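Local coordinates for protein cellulase (Clostridium cellulovorans, PDB 6UI3) that hydrolyses internal beta-glycosidic bonds as the GH5_4 catalytic domain of a broad-specificity endoglucanase, acting on cellulose and probably on related plant polysaccharides, at residues A[9-14]-A[184-189]; A[270-275]-A[288-293]; A[37-40]-A[45-48]; A[20-25]-A[99-104]; A[307-312]-A[325-330]. All blocks are in the same frame, centred on the assembly; numbering follows the deposited sequence. Where two conformers were deposited one is given.

Contact 1: residues A[9-14]-A[184-189]; sequences TEMRGL and GENNAK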
# COMPACT_ATOMS: atom_id res chain seq x y z
N THR A 9 12.31 17.47 -6.35
CA THR A 9 11.60 17.55 -7.62
C THR A 9 12.18 16.63 -8.69
O THR A 9 11.64 16.59 -9.80
CB THR A 9 11.65 18.99 -8.14
OG1 THR A 9 13.02 19.39 -8.27
CG2 THR A 9 10.97 19.96 -7.18
N GLU A 10 13.24 15.87 -8.38
CA GLU A 10 13.96 15.11 -9.40
C GLU A 10 13.05 14.11 -10.09
O GLU A 10 12.40 13.28 -9.45
CB GLU A 10 15.12 14.35 -8.75
CG GLU A 10 15.90 13.46 -9.73
CD GLU A 10 16.98 12.62 -9.07
OE1 GLU A 10 16.69 11.91 -8.07
OE2 GLU A 10 18.13 12.66 -9.55
N MET A 11 13.08 14.12 -11.42
CA MET A 11 12.38 13.13 -12.23
C MET A 11 13.42 12.44 -13.09
O MET A 11 13.92 13.01 -14.07
CB MET A 11 11.29 13.80 -13.06
CG MET A 11 10.60 12.88 -14.07
SD MET A 11 10.00 11.33 -13.38
CE MET A 11 8.68 11.88 -12.32
N ARG A 12 13.77 11.21 -12.72
CA ARG A 12 14.74 10.45 -13.50
C ARG A 12 14.15 9.91 -14.80
O ARG A 12 14.91 9.57 -15.71
CB ARG A 12 15.31 9.29 -12.67
CG ARG A 12 16.17 9.71 -11.48
CD ARG A 12 16.39 8.54 -10.52
NE ARG A 12 15.21 8.34 -9.68
CZ ARG A 12 15.06 7.40 -8.75
NH1 ARG A 12 16.00 6.50 -8.51
NH2 ARG A 12 13.96 7.37 -8.04
N GLY A 13 12.83 9.81 -14.89
CA GLY A 13 12.20 9.20 -16.05
C GLY A 13 12.42 7.71 -16.14
O GLY A 13 12.49 7.16 -17.25
N LEU A 14 12.52 7.03 -15.01
CA LEU A 14 12.69 5.58 -14.99
C LEU A 14 11.46 4.87 -15.53
O LEU A 14 10.33 5.30 -15.32
CB LEU A 14 12.92 5.11 -13.56
CG LEU A 14 14.14 5.63 -12.80
CD1 LEU A 14 14.25 4.97 -11.43
CD2 LEU A 14 15.44 5.44 -13.57
N GLY A 184 -0.17 16.80 -15.60
CA GLY A 184 1.08 17.21 -16.21
C GLY A 184 2.28 17.24 -15.29
O GLY A 184 2.32 16.65 -14.20
N GLU A 185 3.29 17.95 -15.76
CA GLU A 185 4.61 18.04 -15.11
C GLU A 185 5.05 16.62 -14.72
O GLU A 185 4.95 15.69 -15.53
CB GLU A 185 4.59 19.07 -13.98
CG GLU A 185 4.27 20.48 -14.48
CD GLU A 185 4.43 21.56 -13.44
OE1 GLU A 185 5.17 21.37 -12.45
OE2 GLU A 185 3.82 22.64 -13.63
N ASN A 186 5.50 16.39 -13.48
CA ASN A 186 6.05 15.09 -13.12
C ASN A 186 4.98 14.02 -13.04
O ASN A 186 5.30 12.83 -13.11
CB ASN A 186 6.84 15.19 -11.81
CG ASN A 186 8.22 15.76 -12.01
OD1 ASN A 186 8.65 16.03 -13.13
ND2 ASN A 186 8.93 15.97 -10.91
N ASN A 187 3.70 14.40 -12.94
CA ASN A 187 2.64 13.40 -12.92
C ASN A 187 2.52 12.65 -14.23
O ASN A 187 1.99 11.53 -14.25
CB ASN A 187 1.29 14.03 -12.57
CG ASN A 187 1.25 14.55 -11.15
OD1 ASN A 187 2.00 14.09 -10.28
ND2 ASN A 187 0.40 15.52 -10.92
N ALA A 188 3.00 13.22 -15.33
CA ALA A 188 3.00 12.51 -16.61
C ALA A 188 4.00 11.35 -16.61
O ALA A 188 3.89 10.47 -17.46
CB ALA A 188 3.27 13.46 -17.77
N LYS A 189 4.95 11.32 -15.66
CA LYS A 189 6.04 10.34 -15.62
C LYS A 189 6.12 9.58 -14.30
O LYS A 189 7.04 8.78 -14.10
CB LYS A 189 7.37 11.05 -15.87
CG LYS A 189 7.52 11.59 -17.28
CD LYS A 189 8.88 12.24 -17.45
CE LYS A 189 9.04 12.86 -18.83
NZ LYS A 189 10.38 13.51 -18.99
O HOH W 1 11.04 17.88 -12.58
O HOH W 2 9.09 7.78 -15.89
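Asn186 and Met11 are the main partners where the loop 9-14 lies against the 184-189 turn. One direct hydrogen bond crosses the contact. Asn186 ND2 donates to Thr9 O at 3.0 Å, with a bent N-H...O angle of 140°. The acceptor lies nearly in the plane of the amide, but the donor is tilted from the carbonyl plane of Thr9. Asn186 ND2 has a second acceptor, the backbone O of Tyr141.

Two waters add to the polar links. Water 1 donates to Thr9 O and to Asn186 OD1, at 3.1 Å each. The amide of Asn186 is therefore tied to one carbonyl both directly and through solvent. Water 2 donates to Leu14 O and Lys189 O, at the other end of segment 9-14 from Thr9.

Met11 provides the van der Waals packing. Its CB rests 3.5 Å from Asn186 OD1, and the two side chains run past each other in opposite directions. The chain then bends at chi2 (50°) and chi3 (68°). These bends bring CE to 3.6 Å from Asn186 O. The apolar contacts are with Lys189: Met11 SD is 3.6 Å from Lys189 CB, and Met11 CG is 3.8 Å from Lys189 CD. Gly13 N donates a weak hydrogen bond to Met11 SD.

Arg12 starts away from 184-189, and its NE forms a salt bridge with Asp143. The contact joins the loop before helix 16-21 to the loop between helix 163-182 and barrel strand 192-195. It is a surface junction held by one amide-carbonyl bond, two water bridges between oxygens, and a bent Met11 packed on Asn186 and the Lys189 methylenes.

Contact 2: residues A[270-275]-A[288-293]; sequences GQFAIT and KFYVST. Unlike the reference sequence in segment 270-275: Gln271 (reference Glu).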
# COMPACT_ATOMS: atom_id res chain seq x y z
N GLY A 270 1.90 -4.20 -1.62
CA GLY A 270 1.69 -2.98 -0.87
C GLY A 270 1.35 -3.20 0.59
O GLY A 270 1.51 -2.26 1.39
N GLN A 271 0.87 -4.40 0.95
CA GLN A 271 0.67 -4.78 2.34
C GLN A 271 0.92 -6.27 2.50
O GLN A 271 0.39 -7.07 1.73
CB GLN A 271 -0.77 -4.53 2.84
CG GLN A 271 -1.22 -3.08 2.75
CD GLN A 271 -2.63 -2.83 3.25
OE1 GLN A 271 -3.22 -1.78 2.99
NE2 GLN A 271 -3.16 -3.77 3.97
N PHE A 272 1.66 -6.62 3.55
CA PHE A 272 1.73 -7.98 4.07
C PHE A 272 2.15 -7.86 5.53
O PHE A 272 2.63 -6.81 5.97
CB PHE A 272 2.71 -8.88 3.30
CG PHE A 272 4.14 -8.80 3.79
CD1 PHE A 272 4.87 -7.63 3.68
CD2 PHE A 272 4.77 -9.90 4.37
CE1 PHE A 272 6.16 -7.55 4.16
CE2 PHE A 272 6.07 -9.82 4.82
CZ PHE A 272 6.75 -8.65 4.72
N ALA A 273 1.98 -8.96 6.27
CA ALA A 273 2.47 -9.08 7.64
C ALA A 273 2.09 -10.47 8.13
O ALA A 273 1.35 -11.20 7.46
CB ALA A 273 1.87 -8.03 8.58
N ILE A 274 2.62 -10.84 9.30
CA ILE A 274 2.17 -12.01 10.05
C ILE A 274 1.91 -11.57 11.48
O ILE A 274 2.80 -11.04 12.15
CB ILE A 274 3.13 -13.20 9.97
CG1 ILE A 274 2.67 -14.34 10.89
CG2 ILE A 274 4.59 -12.80 10.22
CD1 ILE A 274 3.29 -15.68 10.62
N THR A 275 0.67 -11.75 11.94
CA THR A 275 0.26 -11.28 13.25
C THR A 275 0.93 -12.06 14.38
O THR A 275 1.21 -13.26 14.26
CB THR A 275 -1.28 -11.32 13.34
OG1 THR A 275 -1.71 -10.56 14.47
CG2 THR A 275 -1.84 -12.74 13.43
N LYS A 288 11.16 -14.19 6.32
CA LYS A 288 12.29 -14.49 5.46
C LYS A 288 11.83 -15.18 4.18
O LYS A 288 12.19 -14.78 3.07
CB LYS A 288 13.27 -15.38 6.22
CG LYS A 288 14.40 -15.97 5.39
CD LYS A 288 15.37 -14.91 4.93
CE LYS A 288 16.40 -15.48 3.97
NZ LYS A 288 17.23 -16.57 4.55
N PHE A 289 11.01 -16.22 4.32
CA PHE A 289 10.52 -16.95 3.16
C PHE A 289 9.72 -16.05 2.23
O PHE A 289 9.89 -16.07 1.01
CB PHE A 289 9.65 -18.14 3.59
CG PHE A 289 9.19 -18.97 2.44
CD1 PHE A 289 9.96 -20.02 1.99
CD2 PHE A 289 8.03 -18.68 1.77
CE1 PHE A 289 9.57 -20.77 0.89
CE2 PHE A 289 7.62 -19.44 0.70
CZ PHE A 289 8.38 -20.47 0.26
N TYR A 290 8.81 -15.27 2.82
CA TYR A 290 7.91 -14.41 2.04
C TYR A 290 8.71 -13.40 1.24
O TYR A 290 8.53 -13.27 0.02
CB TYR A 290 6.96 -13.72 3.02
CG TYR A 290 5.79 -13.01 2.39
CD1 TYR A 290 5.96 -11.85 1.65
CD2 TYR A 290 4.51 -13.50 2.55
CE1 TYR A 290 4.88 -11.20 1.06
CE2 TYR A 290 3.42 -12.86 1.96
CZ TYR A 290 3.62 -11.70 1.23
OH TYR A 290 2.56 -11.02 0.65
N VAL A 291 9.59 -12.66 1.90
CA VAL A 291 10.34 -11.63 1.19
C VAL A 291 11.28 -12.25 0.17
O VAL A 291 11.47 -11.71 -0.92
CB VAL A 291 11.04 -10.67 2.17
CG1 VAL A 291 11.88 -9.65 1.43
CG2 VAL A 291 10.00 -9.95 3.02
N SER A 292 11.92 -13.38 0.51
CA SER A 292 12.78 -14.04 -0.47
C SER A 292 12.00 -14.41 -1.73
O SER A 292 12.48 -14.20 -2.86
CB SER A 292 13.42 -15.28 0.13
OG SER A 292 14.14 -15.98 -0.86
N THR A 293 10.82 -14.98 -1.56
CA THR A 293 10.01 -15.40 -2.70
C THR A 293 9.58 -14.20 -3.53
O THR A 293 9.68 -14.22 -4.76
CB THR A 293 8.79 -16.19 -2.19
OG1 THR A 293 9.22 -17.32 -1.43
CG2 THR A 293 7.95 -16.69 -3.36
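Phe272 stacks on Tyr290, and the strand that carries it is the seventh in the barrel wall. Gly270 precedes it, and its O accepts from Asn28 ND2. Gln271 follows, with its side chain directed away from the helix. Its OE1 accepts from Arg64 NH1. This residue is Glu in the reference sequence. Its place at the end of the seventh strand matches that of the nucleophilic glutamate in family 5 enzymes, so the deposited glutamine probably stands for that residue.

Phe272 makes the contact. Its chi1 of 87° places CG between the backbone N and the carbonyl carbon, and the ring meets the helix. The ring forms an offset stack with Tyr290, with centroids 4.4 Å apart and planes at 21°. Phe272 CD2 lies over the centre of the Tyr290 ring, 3.6 Å from Tyr290 CD1. The two side chains slide past each other in opposite directions. Phe272 CB is thus 3.4 Å from Tyr290 OH. That hydroxyl is hydrogen-bonded to Ala223 O, just past strand 217-222. At the far end, Phe272 CZ meets Val291 CG2 at 3.9 Å, and these side chains cross at about a right angle.

Beyond Phe272, Ala273 and Ile274 leave the helix segment and pack on Trp303. Trp303 also meets Phe272 edge-to-face, and Phe253 meets Tyr290 in the same way. Packing of a strand's outward side chain on the following helix is typical of a beta-alpha-beta unit of the TIM barrel. Here an aromatic stack does it, between strand 267-272 and helix 280-296.

Contact 3: residues A[37-40]-A[45-48]; sequences GGET and PVTT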
# COMPACT_ATOMS: atom_id res chain seq x y z
N GLY A 37 -11.75 9.82 12.32
CA GLY A 37 -11.44 10.90 13.23
C GLY A 37 -10.08 11.52 13.06
O GLY A 37 -9.67 12.32 13.90
N GLY A 38 -9.37 11.19 12.00
CA GLY A 38 -8.08 11.80 11.75
C GLY A 38 -6.93 10.97 12.28
O GLY A 38 -7.08 9.83 12.74
N GLU A 39 -5.76 11.60 12.24
CA GLU A 39 -4.49 10.91 12.44
C GLU A 39 -4.43 10.12 13.75
O GLU A 39 -3.86 9.02 13.78
CB GLU A 39 -3.36 11.95 12.40
CG GLU A 39 -1.97 11.36 12.42
CD GLU A 39 -0.89 12.34 12.04
OE1 GLU A 39 -1.20 13.52 11.77
OE2 GLU A 39 0.29 11.93 11.96
N THR A 40 -5.01 10.65 14.82
CA THR A 40 -4.98 10.01 16.13
C THR A 40 -6.27 9.26 16.45
O THR A 40 -6.42 8.76 17.57
CB THR A 40 -4.71 11.03 17.25
OG1 THR A 40 -5.82 11.95 17.35
CG2 THR A 40 -3.44 11.81 16.99
N PRO A 45 -0.10 7.94 17.89
CA PRO A 45 0.36 9.31 18.11
C PRO A 45 0.49 10.07 16.80
O PRO A 45 0.49 9.50 15.70
CB PRO A 45 1.74 9.10 18.75
CG PRO A 45 2.22 7.82 18.15
CD PRO A 45 0.98 6.95 18.05
N VAL A 46 0.60 11.39 16.92
CA VAL A 46 0.92 12.22 15.77
C VAL A 46 2.27 11.78 15.22
O VAL A 46 3.24 11.60 15.96
CB VAL A 46 0.92 13.70 16.17
CG1 VAL A 46 1.36 14.57 15.00
CG2 VAL A 46 -0.47 14.12 16.65
N THR A 47 2.34 11.59 13.91
CA THR A 47 3.56 11.13 13.26
C THR A 47 4.64 12.21 13.26
O THR A 47 4.34 13.40 13.13
CB THR A 47 3.23 10.74 11.82
OG1 THR A 47 2.11 9.84 11.81
CG2 THR A 47 4.38 10.04 11.15
N THR A 48 5.90 11.80 13.40
CA THR A 48 7.04 12.72 13.39
C THR A 48 8.10 12.28 12.40
O THR A 48 8.21 11.10 12.04
CB THR A 48 7.70 12.82 14.78
OG1 THR A 48 8.28 11.54 15.09
CG2 THR A 48 6.70 13.21 15.84
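Glu39 reaches across to Thr47 with one carboxylate oxygen. Its OE2 takes two hydrogen bonds from that single residue. Thr47 N donates to Glu39 OE2 at 2.8 Å, with a fairly straight N-H...O angle of 165°, and comes from above the carboxylate plane. Thr47 OG1 also donates to Glu39 OE2, at 2.8 Å and nearly in line with the C-O bond. The double grip depends on the first torsion of Thr47, chi1 -51°, which sets OG1 beside its own backbone N. Glu39 comes in at about a right angle with an extended chain.

The other oxygen is also satisfied. Glu39 OE1 forms a salt bridge with Arg87 NE. The same guanidinium donates through NH2 to Thr47 O. Arg87 therefore links both sides of the contact, and its charge would probably help keep the carboxylate ionised. With amide, hydroxyl and carbonyl all engaged, Thr47 is held at three points.

The apolar part is thinner and nearer solvent. Thr40 CG2 touches Val46 CG2 at 3.8 Å. Thr40 CG2 also lies 4.3 Å from Pro45 C, close to where the loop turns back.

Thr47 packs on Phe52. Thr48 stands at the N-cap position of helix 49-58, where its OG1 weakly accepts from Met51 N. A carboxylate thus pins the loop just ahead of the helix. The arrangement belongs to the first beta-alpha loop of the TIM barrel, between strand 25-29 and helix 49-58.

Contact 4: residues A[20-25]-A[99-104]; sequences VKDMKI and DMYAIV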
# COMPACT_ATOMS: atom_id res chain seq x y z
N VAL A 20 10.32 0.27 -9.71
CA VAL A 20 9.95 -0.77 -8.75
C VAL A 20 11.19 -1.49 -8.23
O VAL A 20 11.28 -1.80 -7.04
CB VAL A 20 8.89 -1.72 -9.35
CG1 VAL A 20 8.66 -2.92 -8.43
CG2 VAL A 20 7.57 -0.95 -9.55
N LYS A 21 12.16 -1.74 -9.11
CA LYS A 21 13.40 -2.40 -8.69
C LYS A 21 14.11 -1.60 -7.60
O LYS A 21 14.79 -2.19 -6.75
CB LYS A 21 14.30 -2.58 -9.91
CG LYS A 21 15.67 -3.20 -9.61
CD LYS A 21 16.38 -3.64 -10.90
CE LYS A 21 16.72 -2.47 -11.84
NZ LYS A 21 17.87 -1.63 -11.38
N ASP A 22 13.97 -0.27 -7.61
CA ASP A 22 14.66 0.59 -6.65
C ASP A 22 13.95 0.72 -5.31
O ASP A 22 14.52 1.30 -4.38
CB ASP A 22 14.84 1.99 -7.28
CG ASP A 22 15.90 2.81 -6.59
OD1 ASP A 22 17.02 2.29 -6.40
OD2 ASP A 22 15.61 3.97 -6.25
N MET A 23 12.73 0.17 -5.16
CA MET A 23 11.93 0.44 -3.96
C MET A 23 12.40 -0.32 -2.72
O MET A 23 12.28 0.20 -1.60
CB MET A 23 10.46 0.12 -4.25
CG MET A 23 9.80 1.14 -5.13
SD MET A 23 8.13 0.75 -5.63
CE MET A 23 7.24 0.85 -4.09
N LYS A 24 12.88 -1.54 -2.87
CA LYS A 24 13.54 -2.34 -1.77
C LYS A 24 12.53 -2.71 -0.68
O LYS A 24 11.41 -3.14 -1.00
CB LYS A 24 14.81 -1.69 -1.31
CG LYS A 24 15.73 -1.33 -2.47
CD LYS A 24 17.05 -0.76 -2.00
CE LYS A 24 17.87 -0.21 -3.16
NZ LYS A 24 17.36 1.11 -3.63
N ILE A 25 12.89 -2.60 0.62
CA ILE A 25 12.08 -3.02 1.77
C ILE A 25 11.19 -1.86 2.21
O ILE A 25 11.69 -0.74 2.36
CB ILE A 25 13.02 -3.45 2.92
CG1 ILE A 25 13.99 -4.54 2.46
CG2 ILE A 25 12.22 -3.91 4.14
CD1 ILE A 25 15.07 -4.86 3.46
N ASP A 99 15.17 10.49 1.67
CA ASP A 99 15.38 9.86 0.37
C ASP A 99 14.69 8.49 0.27
O ASP A 99 15.19 7.58 -0.39
CB ASP A 99 16.85 9.79 -0.02
CG ASP A 99 17.05 9.62 -1.52
OD1 ASP A 99 16.28 10.23 -2.31
OD2 ASP A 99 17.97 8.88 -1.91
N MET A 100 13.52 8.38 0.89
CA MET A 100 12.68 7.19 0.83
C MET A 100 11.54 7.44 -0.15
O MET A 100 11.08 8.56 -0.31
CB MET A 100 12.07 6.89 2.20
CG MET A 100 13.10 6.64 3.27
SD MET A 100 12.41 6.67 4.95
CE MET A 100 12.07 4.94 5.06
N TYR A 101 11.06 6.36 -0.77
CA TYR A 101 9.82 6.41 -1.52
C TYR A 101 8.66 6.65 -0.57
O TYR A 101 8.65 6.19 0.58
CB TYR A 101 9.60 5.11 -2.30
CG TYR A 101 10.56 5.00 -3.46
CD1 TYR A 101 11.80 4.41 -3.32
CD2 TYR A 101 10.24 5.55 -4.70
CE1 TYR A 101 12.69 4.35 -4.36
CE2 TYR A 101 11.12 5.49 -5.75
CZ TYR A 101 12.33 4.90 -5.58
OH TYR A 101 13.20 4.88 -6.64
N ALA A 102 7.65 7.37 -1.07
CA ALA A 102 6.42 7.64 -0.35
C ALA A 102 5.25 7.33 -1.26
O ALA A 102 5.21 7.82 -2.40
CB ALA A 102 6.34 9.12 0.05
N ILE A 103 4.29 6.54 -0.78
CA ILE A 103 3.10 6.19 -1.55
C ILE A 103 1.91 6.85 -0.87
O ILE A 103 1.70 6.65 0.33
CB ILE A 103 2.89 4.66 -1.62
CG1 ILE A 103 4.05 3.98 -2.35
CG2 ILE A 103 1.55 4.32 -2.28
CD1 ILE A 103 4.20 2.51 -2.02
N VAL A 104 1.12 7.62 -1.62
CA VAL A 104 -0.13 8.23 -1.14
C VAL A 104 -1.29 7.59 -1.89
O VAL A 104 -1.21 7.35 -3.10
CB VAL A 104 -0.11 9.75 -1.36
CG1 VAL A 104 -1.48 10.37 -1.04
CG2 VAL A 104 0.94 10.42 -0.51
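The floor of the TIM barrel, at the N-terminal ends of its strands, is where Asp22 and Met23 meet Tyr101. Met23 lies over the ring. Its CG sits 4.2 Å from the Tyr101 ring centroid, 8° off the normal, in a CH-pi contact. The sulfur follows at 5.5 Å from the same centroid, in an oblique Met-aromatic contact. The thioether then bends at chi3 (68°) and carries CE to 4.0 Å from Ile103 CD1.

Tyr101 OH donates to Asp22 OD2 at 2.6 Å, on the anti lone pair of that oxygen. The carboxylate stands near the ring edge, with its plane 80° from that of the ring. Asp22 OD1 forms a salt bridge with Lys24 NZ at 3.0 Å. Arg12 NH2 donates to Tyr101 OH. Arg12 NH1 also makes a long, weak ion pair with Asp22 OD2; with Lys24 it would probably favour an ionised Asp22.

Tyr101 and Ile103 also pack on strands 62-65 and 145-148, on either side of their own strand. Met23 touches Ile146 of strand 145-148, and its O accepts from Thr62 OG1 of strand 62-65. The turn after helix 16-21 thus lies across three adjacent strands before the chain enters strand 25-29.

Contact 5: residues A[307-312]-A[325-330]; sequences NNFGST and TFPYPE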
# COMPACT_ATOMS: atom_id res chain seq x y z
N ASN A 307 1.34 -0.21 14.81
CA ASN A 307 1.81 0.23 16.13
C ASN A 307 1.07 -0.47 17.27
O ASN A 307 1.04 0.05 18.39
CB ASN A 307 1.69 1.76 16.27
CG ASN A 307 2.45 2.33 17.46
OD1 ASN A 307 3.57 1.94 17.79
ND2 ASN A 307 1.82 3.29 18.12
N ASN A 308 0.50 -1.66 17.04
CA ASN A 308 -0.18 -2.41 18.09
C ASN A 308 0.77 -3.44 18.69
O ASN A 308 1.17 -4.40 18.01
CB ASN A 308 -1.43 -3.10 17.56
CG ASN A 308 -2.19 -3.85 18.63
OD1 ASN A 308 -1.95 -3.67 19.82
ND2 ASN A 308 -3.10 -4.70 18.21
N PHE A 309 1.15 -3.23 19.95
CA PHE A 309 1.99 -4.14 20.73
C PHE A 309 1.23 -4.69 21.93
O PHE A 309 1.85 -5.27 22.83
CB PHE A 309 3.27 -3.41 21.18
CG PHE A 309 4.09 -2.94 20.03
CD1 PHE A 309 3.87 -1.69 19.49
CD2 PHE A 309 5.03 -3.76 19.44
CE1 PHE A 309 4.59 -1.27 18.40
CE2 PHE A 309 5.76 -3.34 18.35
CZ PHE A 309 5.53 -2.09 17.82
N GLY A 310 -0.08 -4.53 21.96
CA GLY A 310 -0.90 -4.97 23.07
C GLY A 310 -1.32 -6.41 22.93
O GLY A 310 -0.82 -7.16 22.09
N SER A 311 -2.30 -6.78 23.75
CA SER A 311 -2.70 -8.17 23.91
C SER A 311 -3.84 -8.57 22.99
O SER A 311 -4.12 -9.77 22.87
CB SER A 311 -3.11 -8.44 25.36
OG SER A 311 -4.11 -7.52 25.78
N THR A 312 -4.52 -7.60 22.37
CA THR A 312 -5.71 -7.87 21.57
C THR A 312 -5.55 -7.26 20.19
O THR A 312 -4.66 -6.45 19.93
CB THR A 312 -6.97 -7.32 22.26
OG1 THR A 312 -6.89 -5.89 22.33
CG2 THR A 312 -7.14 -7.88 23.67
N THR A 325 11.56 2.37 19.08
CA THR A 325 12.32 1.14 19.25
C THR A 325 11.71 0.03 18.42
O THR A 325 10.57 0.11 17.97
CB THR A 325 12.35 0.72 20.72
OG1 THR A 325 11.01 0.48 21.18
CG2 THR A 325 13.00 1.80 21.58
N PHE A 326 12.48 -1.04 18.24
CA PHE A 326 12.03 -2.24 17.55
C PHE A 326 12.05 -3.40 18.53
O PHE A 326 13.12 -3.97 18.79
CB PHE A 326 12.93 -2.56 16.35
CG PHE A 326 12.86 -1.54 15.25
CD1 PHE A 326 13.80 -0.53 15.17
CD2 PHE A 326 11.87 -1.61 14.29
CE1 PHE A 326 13.73 0.40 14.16
CE2 PHE A 326 11.81 -0.66 13.28
CZ PHE A 326 12.73 0.33 13.21
N PRO A 327 10.92 -3.80 19.10
CA PRO A 327 10.96 -4.92 20.07
C PRO A 327 11.20 -6.27 19.42
O PRO A 327 11.57 -7.22 20.11
CB PRO A 327 9.59 -4.85 20.76
CG PRO A 327 8.73 -4.14 19.80
CD PRO A 327 9.61 -3.14 19.07
N TYR A 328 10.97 -6.38 18.12
CA TYR A 328 11.15 -7.61 17.34
C TYR A 328 12.15 -7.30 16.22
O TYR A 328 11.81 -7.34 15.03
CB TYR A 328 9.83 -8.14 16.77
CG TYR A 328 8.73 -8.08 17.80
CD1 TYR A 328 8.86 -8.73 19.01
CD2 TYR A 328 7.57 -7.32 17.57
CE1 TYR A 328 7.88 -8.64 19.99
CE2 TYR A 328 6.60 -7.23 18.53
CZ TYR A 328 6.75 -7.89 19.74
OH TYR A 328 5.79 -7.79 20.73
N PRO A 329 13.40 -6.98 16.57
CA PRO A 329 14.37 -6.65 15.52
C PRO A 329 14.60 -7.81 14.57
O PRO A 329 14.98 -7.60 13.40
CB PRO A 329 15.63 -6.27 16.30
CG PRO A 329 15.54 -7.08 17.58
CD PRO A 329 14.04 -7.05 17.90
N GLU A 330 14.34 -9.04 15.03
CA GLU A 330 14.52 -10.22 14.19
C GLU A 330 13.63 -10.17 12.96
O GLU A 330 13.96 -10.77 11.94
CB GLU A 330 14.19 -11.49 14.99
CG GLU A 330 15.00 -11.68 16.27
CD GLU A 330 14.36 -11.10 17.55
OE1 GLU A 330 13.51 -10.19 17.45
OE2 GLU A 330 14.75 -11.55 18.63
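Phe309 packs against Pro327 and Tyr328 in the long loop that follows the last strand of the TIM barrel and leads to helix 329-339. The tight part is small and apolar. Phe309 CG lies anti to the carbonyl carbon (chi1 -61°), and the CD2 and CE2 side of the ring meets both partners. Phe309 CE2 lies 3.4 Å from Pro327 CG, and the two side chains cross at about a right angle. Tyr328 is a looser neighbour, with its CE2 3.9 Å from Phe309 CD2 and near the plane of the phenylalanine ring. Pro327 CG meets both aromatic side chains where they touch each other. Tyr328 also has a cation-pi contact with Arg283 of helix 280-296.

Even this tight part is at the surface, with Pro327 exposed. On the loose side, Gly310, Ser311 and Thr312 are exposed and do not touch 325-330. No hydrogen bond crosses between the segments. Within 307-312, Asn308 forms an Asx turn; its ND2 also donates to Glu314 O. Asn308 OD1 accepts from Gly310 N at 3.0 Å, above the plane of the amide carbonyl. Asn308 ND2 donates to Thr312 O at 2.9 Å and 171°, in the carbonyl plane of Thr312.

In the fold
The contacts are spread around one eight-stranded TIM barrel. Contacts 1 and 4 lie at the N-terminal ends of the strands, their centres about 15 Å apart. Arg12 of contact 1 hydrogen-bonds Tyr101 and makes a long, weak ion pair with Asp22. Contacts 3 and 5 lie at the other end, in loops after strands 25-29 and 301-305, about 18 Å apart between centres. They touch through Pro45 and Asn307. Contact 2 sits between wall and helix, about 16 Å centre to centre from both contact 4 and contact 5. Along the chain, contact 3 is nested inside the loop closed by contact 4, and contact 4 inside that of contact 1; contacts 2 and 5 follow.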